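Local coordinates for protein geranyltranstransferase (Methylococcus capsulatus, PDB 3TS7) that probably makes farnesyl diphosphate by joining isopentenyl diphosphate to a shorter allylic diphosphate in a magnesium-dependent reaction, at residues 59-64 with 198-203; 76-81 with 149-154; 137-140 with 146-149; 218-223 with 273-278; 229-234 with 260-265. All coordinates share one frame; numbering follows the deposited sequence.

Contact 1 (59-64 with 198-203); sequences YATGQT and LACLAR. With PO4 (phosphate ion), chain G.
Close helix-to-helix packing in the all-helical prenyl synthase fold brings Thr61 and Gly62 of helix 53-65 against Ala199 and Cys200 near the end of helix 177-201. The backbones come near each other, with Gly62 CA 5.2 Å from Ala199 CA. Ala199 CB points into the interface. Ala199 CB lies 3.7 Å from Thr61 CG2 and 3.9 Å from Gly62 N. Small residues on both helices allow this approach. Thr61 has CG2 anti to the backbone N (OG1 at chi1 -60°), which turns the methyl to Ala199 and, at 4.2 Å, to Cys200 SG. Its hydroxyl OG1 is bonded back to Leu57 O in its own helix. Helices 5-27 and 288-298 pack on other sides of helix 53-65 in the bundle. Beyond the end of helix 177-201, Arg203 holds a phosphate ion at the edge of its guanidinium. Arg203 NE bonds to phosphate O1 at 3.0 Å, close to straight at 163°. Arg203 NH1 reaches phosphate O4 at 3.1 Å, equally straight. A leucine in place of Arg203 would probably leave O1 and O4 without these donors and the phosphate charge without its mate. The ion probably comes from the crystallisation liquor. Gln210 NE2 also binds it.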
# COMPACT_ATOMS: atom_id res chain seq x y z
N TYR B 59 21.47 -1.83 0.58
CA TYR B 59 22.70 -1.93 -0.20
C TYR B 59 23.86 -2.46 0.66
O TYR B 59 24.60 -3.33 0.22
CB TYR B 59 23.07 -0.59 -0.83
CG TYR B 59 22.18 -0.14 -2.00
CD1 TYR B 59 21.97 -0.97 -3.11
CD2 TYR B 59 21.60 1.13 -1.99
CE1 TYR B 59 21.17 -0.53 -4.19
CE2 TYR B 59 20.82 1.56 -3.05
CZ TYR B 59 20.61 0.74 -4.14
OH TYR B 59 19.82 1.22 -5.16
N ALA B 60 23.99 -1.97 1.89
CA ALA B 60 25.09 -2.41 2.76
C ALA B 60 24.97 -3.87 3.15
O ALA B 60 25.96 -4.57 3.19
CB ALA B 60 25.21 -1.52 4.01
N THR B 61 23.75 -4.31 3.44
CA THR B 61 23.51 -5.72 3.75
C THR B 61 23.84 -6.60 2.54
O THR B 61 24.48 -7.63 2.69
CB THR B 61 22.04 -5.96 4.17
OG1 THR B 61 21.76 -5.19 5.34
CG2 THR B 61 21.77 -7.43 4.45
N GLY B 62 23.42 -6.18 1.35
CA GLY B 62 23.69 -6.96 0.13
C GLY B 62 25.17 -7.15 -0.15
O GLY B 62 25.61 -8.25 -0.49
N GLN B 63 25.93 -6.07 -0.00
CA GLN B 63 27.38 -6.10 -0.18
C GLN B 63 28.04 -7.04 0.82
O GLN B 63 29.00 -7.74 0.48
CB GLN B 63 27.97 -4.68 -0.07
CG GLN B 63 29.38 -4.57 -0.57
CD GLN B 63 29.95 -3.21 -0.39
OE1 GLN B 63 29.56 -2.26 -1.07
NE2 GLN B 63 30.90 -3.09 0.52
N THR B 64 27.48 -7.11 2.03
CA THR B 64 28.02 -7.93 3.10
C THR B 64 27.87 -9.42 2.81
O THR B 64 28.79 -10.19 3.05
CB THR B 64 27.38 -7.54 4.47
OG1 THR B 64 27.80 -6.20 4.80
CG2 THR B 64 27.80 -8.48 5.61
N LEU B 198 15.02 -7.94 3.00
CA LEU B 198 14.87 -7.93 1.53
C LEU B 198 16.17 -8.29 0.82
O LEU B 198 16.16 -9.10 -0.12
CB LEU B 198 14.40 -6.56 1.04
CG LEU B 198 12.95 -6.14 1.38
CD1 LEU B 198 12.50 -4.96 0.59
CD2 LEU B 198 12.06 -7.28 1.14
N ALA B 199 17.27 -7.68 1.28
CA ALA B 199 18.62 -8.01 0.79
C ALA B 199 18.96 -9.48 1.01
O ALA B 199 19.50 -10.13 0.11
CB ALA B 199 19.68 -7.10 1.41
N CYS B 200 18.65 -9.99 2.20
CA CYS B 200 18.86 -11.40 2.49
C CYS B 200 18.11 -12.33 1.54
O CYS B 200 18.66 -13.35 1.10
CB CYS B 200 18.51 -11.70 3.95
SG CYS B 200 19.65 -10.93 5.17
N LEU B 201 16.88 -11.96 1.18
CA LEU B 201 16.06 -12.76 0.26
C LEU B 201 16.56 -12.72 -1.19
O LEU B 201 16.16 -13.56 -2.00
CB LEU B 201 14.58 -12.31 0.32
CG LEU B 201 13.82 -12.68 1.60
CD1 LEU B 201 12.53 -11.82 1.76
CD2 LEU B 201 13.53 -14.18 1.68
N ALA B 202 17.41 -11.74 -1.53
CA ALA B 202 18.07 -11.71 -2.84
C ALA B 202 19.36 -12.55 -2.91
O ALA B 202 20.10 -12.50 -3.92
CB ALA B 202 18.32 -10.28 -3.27
N ARG B 203 19.62 -13.32 -1.84
CA ARG B 203 20.74 -14.26 -1.80
C ARG B 203 20.18 -15.66 -1.68
O ARG B 203 19.96 -16.14 -0.58
CB ARG B 203 21.66 -13.98 -0.60
CG ARG B 203 23.15 -14.42 -0.75
CD ARG B 203 23.34 -15.92 -0.90
NE ARG B 203 24.33 -16.47 0.02
CZ ARG B 203 24.61 -17.77 0.14
NH1 ARG B 203 25.52 -18.17 1.02
NH2 ARG B 203 23.97 -18.66 -0.60
P PO4 G . 27.35 -15.15 2.70
O1 PO4 G . 26.36 -14.85 1.58
O2 PO4 G . 28.76 -14.93 2.18
O3 PO4 G . 27.12 -14.22 3.87
O4 PO4 G . 27.13 -16.58 3.14

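Contact 2 (76-81 with 149-154); sequences ACAVEF and ETLAKA
No flat group enters the touch between Leu151 and Val79, which is made of methyls. The ring nearest to it, that of Phe81, belongs to the same helix as Val79 and has Cys77 O over one face, 3.3 Å above the plane and offset toward the rim. That oxygen accepts the backbone N-H of Phe81; its place over the ring follows from the helical i to i+4 spacing. Leu123 and Leu126 of helix 113-133 and Leu24 of helix 5-27 touch the Phe81 side chain.

Across the contact, Leu151 is the residue of helix 141-155 that reaches over. Its CG is anti to the backbone N (chi1 -167°), which sends the two methyls out from the helix toward helix 73-90. They divide the work. Leu151 CD1 meets Val79 CG1 at 3.8 Å, and the two side chains cross at a slant. Leu151 CD2 lies 4.3 Å from Ala78 CB and 4.2 Å from Ala78 O. The helices are not tightly joined here, since Val79 CA and Leu151 CA are 7.4 Å apart and a leucine spans the distance.

Other helices close the surroundings. Leu131 of helix 113-133 touches both Ala78 and Leu151, and Leu198 of helix 177-201 touches Val79. On another side of helix 141-155, Glu149 OE1 is hydrogen-bonded to His129 ND1 of the second subunit. The arrangement is apolar core packing between neighbouring helices of the prenyl synthase bundle, where helix 73-90 leads into the first aspartate-rich motif of the family.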
# COMPACT_ATOMS: atom_id res chain seq x y z
N ALA B 76 15.46 -1.77 -2.64
CA ALA B 76 15.84 -0.51 -1.98
C ALA B 76 14.83 0.60 -2.26
O ALA B 76 14.46 1.33 -1.35
CB ALA B 76 17.26 -0.07 -2.36
N CYS B 77 14.39 0.71 -3.52
CA CYS B 77 13.34 1.67 -3.87
C CYS B 77 12.01 1.37 -3.20
O CYS B 77 11.31 2.30 -2.85
CB CYS B 77 13.11 1.70 -5.38
SG CYS B 77 14.49 2.37 -6.29
N ALA B 78 11.66 0.08 -3.11
CA ALA B 78 10.40 -0.39 -2.51
C ALA B 78 10.31 0.04 -1.06
O ALA B 78 9.27 0.57 -0.65
CB ALA B 78 10.25 -1.91 -2.62
N VAL B 79 11.38 -0.17 -0.29
CA VAL B 79 11.34 0.25 1.12
C VAL B 79 11.33 1.76 1.26
O VAL B 79 10.70 2.28 2.17
CB VAL B 79 12.44 -0.37 2.05
CG1 VAL B 79 12.19 -1.83 2.27
CG2 VAL B 79 13.86 -0.12 1.50
N GLU B 80 12.01 2.46 0.35
CA GLU B 80 12.03 3.92 0.40
C GLU B 80 10.68 4.55 0.01
O GLU B 80 10.30 5.59 0.59
CB GLU B 80 13.15 4.49 -0.48
CG GLU B 80 13.38 5.99 -0.36
CD GLU B 80 13.93 6.43 1.00
OE1 GLU B 80 14.28 7.62 1.15
OE2 GLU B 80 14.02 5.60 1.92
N PHE B 81 9.98 3.94 -0.95
CA PHE B 81 8.63 4.36 -1.32
C PHE B 81 7.70 4.27 -0.11
O PHE B 81 6.96 5.22 0.17
CB PHE B 81 8.06 3.52 -2.48
CG PHE B 81 8.61 3.87 -3.86
CD1 PHE B 81 9.19 5.12 -4.11
CD2 PHE B 81 8.48 2.97 -4.92
CE1 PHE B 81 9.68 5.45 -5.40
CE2 PHE B 81 8.97 3.29 -6.21
CZ PHE B 81 9.58 4.52 -6.44
N GLU B 149 5.69 -10.37 0.97
CA GLU B 149 5.16 -10.66 2.31
C GLU B 149 5.88 -9.89 3.39
O GLU B 149 5.23 -9.35 4.30
CB GLU B 149 5.16 -12.17 2.61
CG GLU B 149 4.85 -12.56 4.09
CD GLU B 149 3.57 -11.94 4.69
OE1 GLU B 149 2.70 -11.40 3.95
OE2 GLU B 149 3.42 -11.99 5.93
N THR B 150 7.21 -9.81 3.27
CA THR B 150 8.03 -9.05 4.20
C THR B 150 7.59 -7.61 4.25
O THR B 150 7.38 -7.05 5.34
CB THR B 150 9.52 -9.12 3.81
OG1 THR B 150 9.99 -10.45 4.05
CG2 THR B 150 10.36 -8.12 4.61
N LEU B 151 7.44 -7.00 3.07
CA LEU B 151 7.11 -5.57 3.03
C LEU B 151 5.68 -5.33 3.53
O LEU B 151 5.41 -4.34 4.23
CB LEU B 151 7.32 -4.98 1.63
CG LEU B 151 7.29 -3.44 1.55
CD1 LEU B 151 8.52 -2.79 2.17
CD2 LEU B 151 7.16 -2.99 0.10
N ALA B 152 4.77 -6.24 3.21
CA ALA B 152 3.38 -6.07 3.61
C ALA B 152 3.25 -6.20 5.13
O ALA B 152 2.56 -5.40 5.74
CB ALA B 152 2.50 -7.07 2.92
N LYS B 153 3.95 -7.16 5.74
CA LYS B 153 3.88 -7.37 7.19
C LYS B 153 4.53 -6.21 7.94
O LYS B 153 3.99 -5.74 8.96
CB LYS B 153 4.49 -8.72 7.58
CG LYS B 153 4.01 -9.30 8.92
CD LYS B 153 5.09 -10.21 9.53
CE LYS B 153 4.51 -11.35 10.37
NZ LYS B 153 4.54 -12.69 9.69
N ALA B 154 5.65 -5.72 7.41
CA ALA B 154 6.34 -4.58 8.00
C ALA B 154 5.61 -3.24 7.87
O ALA B 154 5.77 -2.36 8.72
CB ALA B 154 7.77 -4.45 7.44

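Contact 3 (137-140 with 146-149); sequences IAVP and AMIE
Met147 reaches from helix 141-155 to the loop before it and meets Ile137 and Val139 with the last two atoms of its chain. Met147 SD lies 3.9 Å from Ile137 CG2, and Met147 CE lies 4.0 Å from the same methyl. Met147 CE is also 4.3 Å from Val139 CG1. The sulfur and its methyl therefore run beside Ile137, and the two side chains lie alongside and run opposite ways. No hydrogen bond crosses the contact. It is held by methyl and thioether packing.

The shape of Met147 explains the reach. Its CG is anti to the carbonyl carbon (chi1 -74°), and beyond CG the chain is fully extended. This length is needed, because Val139 CA and Met147 CA, the closest CA pair of the two segments, are 10.2 Å apart.

In the all-helical prenyl synthase fold this is the connection between helix 113-133 and helix 141-155, lying back on the second of them. Helix 113-133 ends, the chain passes through 137-140, and Pro140 takes the N-cap position of helix 141-155. Ala138 is the centre of an inverse gamma turn, in which Val139 N bonds to Ile137 O at 2.9 Å. The turn leaves both Ile137 and Val139 with CB pointing toward the helix.

Further out, Pro75 of helix 73-90 touches both Ile137 and Met147, and Leu131 touches Ile137. Ala202, just after helix 177-201, touches Val139 and Met147. Leu198 and Leu201 pack on the methionine as well. The next residue of the helix, Ile148, packs on Ala132 of the second subunit.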
# COMPACT_ATOMS: atom_id res chain seq x y z
N ILE B 137 14.98 -7.39 -10.35
CA ILE B 137 15.00 -8.23 -9.16
C ILE B 137 15.00 -9.69 -9.59
O ILE B 137 14.01 -10.41 -9.43
CB ILE B 137 13.83 -7.95 -8.16
CG1 ILE B 137 13.58 -6.44 -8.02
CG2 ILE B 137 14.14 -8.58 -6.77
CD1 ILE B 137 12.38 -6.08 -7.10
N ALA B 138 16.13 -10.12 -10.15
CA ALA B 138 16.22 -11.44 -10.78
C ALA B 138 16.49 -12.54 -9.75
O ALA B 138 17.62 -13.04 -9.61
CB ALA B 138 17.28 -11.42 -11.90
N VAL B 139 15.44 -12.90 -9.01
CA VAL B 139 15.53 -13.90 -7.96
C VAL B 139 14.44 -14.95 -8.21
O VAL B 139 13.54 -14.71 -9.01
CB VAL B 139 15.30 -13.25 -6.55
CG1 VAL B 139 16.25 -12.08 -6.31
CG2 VAL B 139 13.85 -12.80 -6.39
N PRO B 140 14.51 -16.11 -7.54
CA PRO B 140 13.47 -17.13 -7.71
C PRO B 140 12.10 -16.64 -7.25
O PRO B 140 12.01 -15.71 -6.42
CB PRO B 140 13.96 -18.28 -6.83
CG PRO B 140 15.45 -18.13 -6.82
CD PRO B 140 15.70 -16.66 -6.84
N ALA B 146 8.30 -13.92 -0.96
CA ALA B 146 8.76 -13.64 0.40
C ALA B 146 9.10 -12.17 0.62
O ALA B 146 8.84 -11.64 1.69
CB ALA B 146 9.93 -14.55 0.77
N MET B 147 9.68 -11.51 -0.38
CA MET B 147 9.96 -10.07 -0.28
C MET B 147 8.69 -9.25 -0.12
O MET B 147 8.66 -8.27 0.66
CB MET B 147 10.66 -9.56 -1.53
CG MET B 147 12.11 -9.97 -1.65
SD MET B 147 12.78 -9.30 -3.16
CE MET B 147 14.47 -9.93 -3.07
N ILE B 148 7.67 -9.63 -0.88
CA ILE B 148 6.37 -8.94 -0.86
C ILE B 148 5.72 -9.12 0.50
O ILE B 148 5.30 -8.14 1.12
CB ILE B 148 5.43 -9.44 -2.00
CG1 ILE B 148 6.03 -9.09 -3.37
CG2 ILE B 148 4.02 -8.85 -1.83
CD1 ILE B 148 5.61 -10.02 -4.49
N GLU B 149 5.69 -10.37 0.97
CA GLU B 149 5.16 -10.66 2.31
C GLU B 149 5.88 -9.89 3.39
O GLU B 149 5.23 -9.35 4.30
CB GLU B 149 5.16 -12.17 2.61
CG GLU B 149 4.85 -12.56 4.09
CD GLU B 149 3.57 -11.94 4.69
OE1 GLU B 149 2.70 -11.40 3.95
OE2 GLU B 149 3.42 -11.99 5.93

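Contact 4 (218-223 with 273-278); sequences AKCIGL and HEAALE
Cys220 and Ile221 both carry a group anti to the carbonyl carbon, and these are the groups that reach Ala275 and Ala276. In Cys220 it is SG (chi1 -63°). In Ile221 it is CG2, while CG1 sits between the backbone N and the carbonyl carbon (chi1 73°).

The contact is an antiparallel helix pair in the C-terminal part of the prenyl synthase fold, between helix 208-237 and helix 262-279. The axes of segments 218-223 and 273-278 approach to 8.1 Å at an angle of 157°. The closeness follows from small side chains. Cys220 CA and Ala276 CA are 5.3 Å apart, and Cys220 CB lies 3.9 Å from Ala276 CB.

No hydrogen bond crosses between the helices, and the touch is apolar. Cys220 works with two atoms. Its CB rests near the backbone of the other helix, 3.8 Å from Ala276 N, while its sulfur lies beside the neighbouring alanine. Ala276 CB points across the interface and meets both Cys220 and Ile221.

Other helices frame the pair. Ala294 and Ile297 of helix 288-298 touch Ile221. Arg193 and Val196 of helix 177-201 touch Ala218, which points away from helix 262-279. Helix 208-237 is thus packed on more than one side.

The two remaining contacts have similar lengths: Ile221 CG2 is 3.8 Å from Ala276 CB, and Cys220 SG is 3.7 Å from Ala275 CB.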
# COMPACT_ATOMS: atom_id res chain seq x y z
N ALA B 218 19.60 -5.39 12.72
CA ALA B 218 18.62 -4.40 12.26
C ALA B 218 17.72 -3.90 13.40
O ALA B 218 17.55 -2.68 13.60
CB ALA B 218 17.79 -5.00 11.10
N LYS B 219 17.22 -4.85 14.19
CA LYS B 219 16.36 -4.57 15.36
C LYS B 219 17.07 -3.69 16.39
O LYS B 219 16.51 -2.69 16.86
CB LYS B 219 15.91 -5.89 16.01
CG LYS B 219 15.00 -5.67 17.24
CD LYS B 219 14.55 -6.97 17.83
CE LYS B 219 13.46 -6.74 18.89
NZ LYS B 219 12.97 -8.04 19.41
N CYS B 220 18.33 -4.04 16.69
CA CYS B 220 19.12 -3.30 17.68
C CYS B 220 19.48 -1.89 17.20
O CYS B 220 19.38 -0.95 17.97
CB CYS B 220 20.36 -4.10 18.11
SG CYS B 220 19.99 -5.64 18.94
N ILE B 221 19.87 -1.71 15.93
CA ILE B 221 20.15 -0.33 15.51
C ILE B 221 18.88 0.55 15.46
O ILE B 221 18.95 1.75 15.74
CB ILE B 221 21.00 -0.18 14.22
CG1 ILE B 221 20.21 -0.54 12.97
CG2 ILE B 221 22.32 -1.00 14.30
CD1 ILE B 221 21.07 -0.42 11.70
N GLY B 222 17.75 -0.07 15.11
CA GLY B 222 16.47 0.63 15.03
C GLY B 222 16.09 1.17 16.41
O GLY B 222 15.71 2.33 16.54
N LEU B 223 16.22 0.33 17.43
CA LEU B 223 15.86 0.75 18.78
C LEU B 223 16.82 1.80 19.30
O LEU B 223 16.40 2.84 19.82
CB LEU B 223 15.81 -0.46 19.72
CG LEU B 223 14.52 -1.27 19.65
CD1 LEU B 223 14.75 -2.64 20.23
CD2 LEU B 223 13.34 -0.54 20.34
N HIS B 273 23.59 -0.90 21.00
CA HIS B 273 24.73 -0.73 20.11
C HIS B 273 25.69 -1.92 20.20
O HIS B 273 26.11 -2.45 19.16
CB HIS B 273 25.43 0.61 20.35
CG HIS B 273 26.35 1.02 19.24
ND1 HIS B 273 26.84 2.31 19.12
CD2 HIS B 273 26.84 0.33 18.18
CE1 HIS B 273 27.61 2.39 18.05
NE2 HIS B 273 27.63 1.20 17.46
N GLU B 274 26.00 -2.36 21.42
CA GLU B 274 26.81 -3.55 21.63
C GLU B 274 26.22 -4.81 21.06
O GLU B 274 26.94 -5.64 20.52
CB GLU B 274 27.05 -3.80 23.13
CG GLU B 274 27.84 -2.69 23.81
CD GLU B 274 27.82 -2.77 25.33
OE1 GLU B 274 28.17 -1.76 25.98
OE2 GLU B 274 27.49 -3.84 25.88
N ALA B 275 24.91 -4.99 21.23
CA ALA B 275 24.23 -6.17 20.75
C ALA B 275 24.20 -6.19 19.19
O ALA B 275 24.33 -7.25 18.60
CB ALA B 275 22.80 -6.25 21.32
N ALA B 276 24.05 -5.01 18.58
CA ALA B 276 24.15 -4.84 17.13
C ALA B 276 25.49 -5.37 16.57
O ALA B 276 25.52 -6.20 15.65
CB ALA B 276 23.97 -3.36 16.76
N LEU B 277 26.59 -4.92 17.17
CA LEU B 277 27.94 -5.33 16.75
C LEU B 277 28.21 -6.81 16.99
O LEU B 277 28.85 -7.48 16.16
CB LEU B 277 29.00 -4.48 17.45
CG LEU B 277 29.04 -3.01 17.07
CD1 LEU B 277 29.94 -2.24 18.03
CD2 LEU B 277 29.51 -2.81 15.61
N GLU B 278 27.68 -7.34 18.09
CA GLU B 278 27.83 -8.76 18.41
C GLU B 278 27.05 -9.69 17.46
O GLU B 278 27.48 -10.82 17.24
CB GLU B 278 27.43 -9.06 19.85
CG GLU B 278 27.89 -10.44 20.37
CD GLU B 278 29.42 -10.69 20.25
OE1 GLU B 278 29.81 -11.87 20.13
OE2 GLU B 278 30.24 -9.74 20.30

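Contact 5 (229-234 with 260-265)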
# COMPACT_ATOMS: atom_id res chain seq x y z
N ASP B 229 17.84 9.72 19.53
CA ASP B 229 16.99 10.87 19.19
C ASP B 229 16.43 11.54 20.44
O ASP B 229 16.46 12.77 20.55
CB ASP B 229 15.83 10.46 18.28
CG ASP B 229 16.23 10.35 16.81
OD1 ASP B 229 15.42 9.81 16.01
OD2 ASP B 229 17.34 10.79 16.45
N ASP B 230 15.92 10.74 21.36
CA ASP B 230 15.36 11.26 22.62
C ASP B 230 16.43 11.93 23.49
O ASP B 230 16.17 12.99 24.04
CB ASP B 230 14.66 10.15 23.40
CG ASP B 230 13.33 9.76 22.78
OD1 ASP B 230 12.98 10.35 21.73
OD2 ASP B 230 12.64 8.88 23.33
N ILE B 231 17.61 11.31 23.56
CA ILE B 231 18.73 11.82 24.34
C ILE B 231 19.16 13.21 23.85
O ILE B 231 19.36 14.11 24.67
CB ILE B 231 19.92 10.83 24.37
CG1 ILE B 231 19.52 9.60 25.18
CG2 ILE B 231 21.17 11.47 24.97
CD1 ILE B 231 20.41 8.41 24.97
N LEU B 232 19.25 13.38 22.53
CA LEU B 232 19.66 14.66 21.96
C LEU B 232 18.59 15.75 22.17
O LEU B 232 18.92 16.91 22.42
CB LEU B 232 20.06 14.51 20.49
CG LEU B 232 21.30 13.62 20.23
CD1 LEU B 232 21.35 13.14 18.78
CD2 LEU B 232 22.61 14.30 20.62
N ASP B 233 17.33 15.33 22.10
CA ASP B 233 16.18 16.17 22.44
C ASP B 233 16.20 16.63 23.90
O ASP B 233 16.00 17.82 24.17
CB ASP B 233 14.88 15.43 22.15
CG ASP B 233 14.38 15.62 20.74
OD1 ASP B 233 15.08 16.28 19.93
OD2 ASP B 233 13.28 15.12 20.43
N GLU B 234 16.42 15.69 24.82
CA GLU B 234 16.49 15.96 26.26
C GLU B 234 17.64 16.91 26.59
O GLU B 234 17.46 17.86 27.36
CB GLU B 234 16.60 14.66 27.05
CG GLU B 234 17.27 14.77 28.44
CD GLU B 234 16.36 15.32 29.52
OE1 GLU B 234 15.13 15.36 29.31
OE2 GLU B 234 16.88 15.70 30.59
N LEU B 260 13.60 6.57 32.08
CA LEU B 260 14.74 5.86 32.66
C LEU B 260 15.75 6.77 33.34
O LEU B 260 16.66 6.27 33.99
CB LEU B 260 15.45 5.02 31.59
CG LEU B 260 14.65 3.96 30.83
CD1 LEU B 260 15.35 3.61 29.53
CD2 LEU B 260 14.43 2.72 31.68
N GLY B 261 15.60 8.08 33.17
CA GLY B 261 16.69 9.00 33.47
C GLY B 261 17.62 9.08 32.27
O GLY B 261 17.65 8.16 31.44
N LEU B 262 18.35 10.19 32.17
CA LEU B 262 19.28 10.40 31.06
C LEU B 262 20.40 9.35 31.01
O LEU B 262 20.70 8.83 29.93
CB LEU B 262 19.84 11.83 31.09
CG LEU B 262 20.82 12.28 29.99
CD1 LEU B 262 20.15 12.35 28.61
CD2 LEU B 262 21.44 13.62 30.35
N SER B 263 20.98 9.01 32.16
CA SER B 263 22.03 7.97 32.24
C SER B 263 21.50 6.58 31.91
O SER B 263 22.18 5.79 31.25
CB SER B 263 22.67 7.93 33.64
OG SER B 263 22.23 9.01 34.43
N GLY B 264 20.30 6.27 32.38
CA GLY B 264 19.64 5.01 32.03
C GLY B 264 19.34 4.90 30.53
O GLY B 264 19.47 3.82 29.95
N ALA B 265 18.91 6.00 29.92
CA ALA B 265 18.67 6.07 28.48
C ALA B 265 19.97 5.92 27.69
O ALA B 265 20.05 5.11 26.77
CB ALA B 265 17.99 7.38 28.12
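Glu234 N bonds to Asp230 O at 2.8 Å within helix 208-237, and the side chain of Glu234 goes on to touch Leu262. The segment 229-234 carries the sequence DDILD, the second aspartate-rich motif of prenyl synthases, which in relatives binds magnesium ions. No metal takes part in the packing described here. Ile231, set among the motif aspartates, packs on the start of helix 262-279.

Leu262 is the first residue of that helix, after Gly261 at the N-cap. Its CG is anti to the backbone N (chi1 -178°), which carries CD1 across to the other helix. There Leu262 CD1 touches two side chains, 3.9 Å from Ile231 CG2 and 3.8 Å from Glu234 CG. It is the aliphatic part of the glutamate that touches.

Ile231 also uses its other branch. Ile231 CG1 is 4.0 Å from Ala265 CB, one turn along from Leu262. An alanine in place of Ile231 would probably open a gap beside Ala265 and leave Leu262 CD1 with Glu234 CG as its one close partner here.

Two of the aspartates have partners elsewhere. Asp229 OD2 forms a salt bridge with Arg300 NE, and Asp230 OD2 accepts a hydrogen bond from Tyr256 N. Pro257 of helix 256-260 touches Asp230, Glu234 and Ala265. The longer branch of Ile231 ends over the backbone, with Ile231 CD1 3.7 Å from Ala265 C.

In the fold
Contacts 1, 2 and 3 form one cluster. Contacts 2 and 3 share helix 141-155, and contact 1 touches both, with Leu198 CD1 3.6 Å from Val79 CG1. Contacts 4 and 5 join the same helix pair, 208-237 with 262-279, with centres about 17 Å apart. Contacts 1 to 4 are buried, and contact 2 is nearest the chain's centre. Contact 5 is farthest out, partly buried, and carries a glutamate at its margin. Contacts 1 and 4 pack small residues closely, while contacts 2 and 3 reach over with one long side chain. Contacts 2 and 3 also touch the second subunit. All five are apolar across the segments; contact 1 alone adds a bound phosphate.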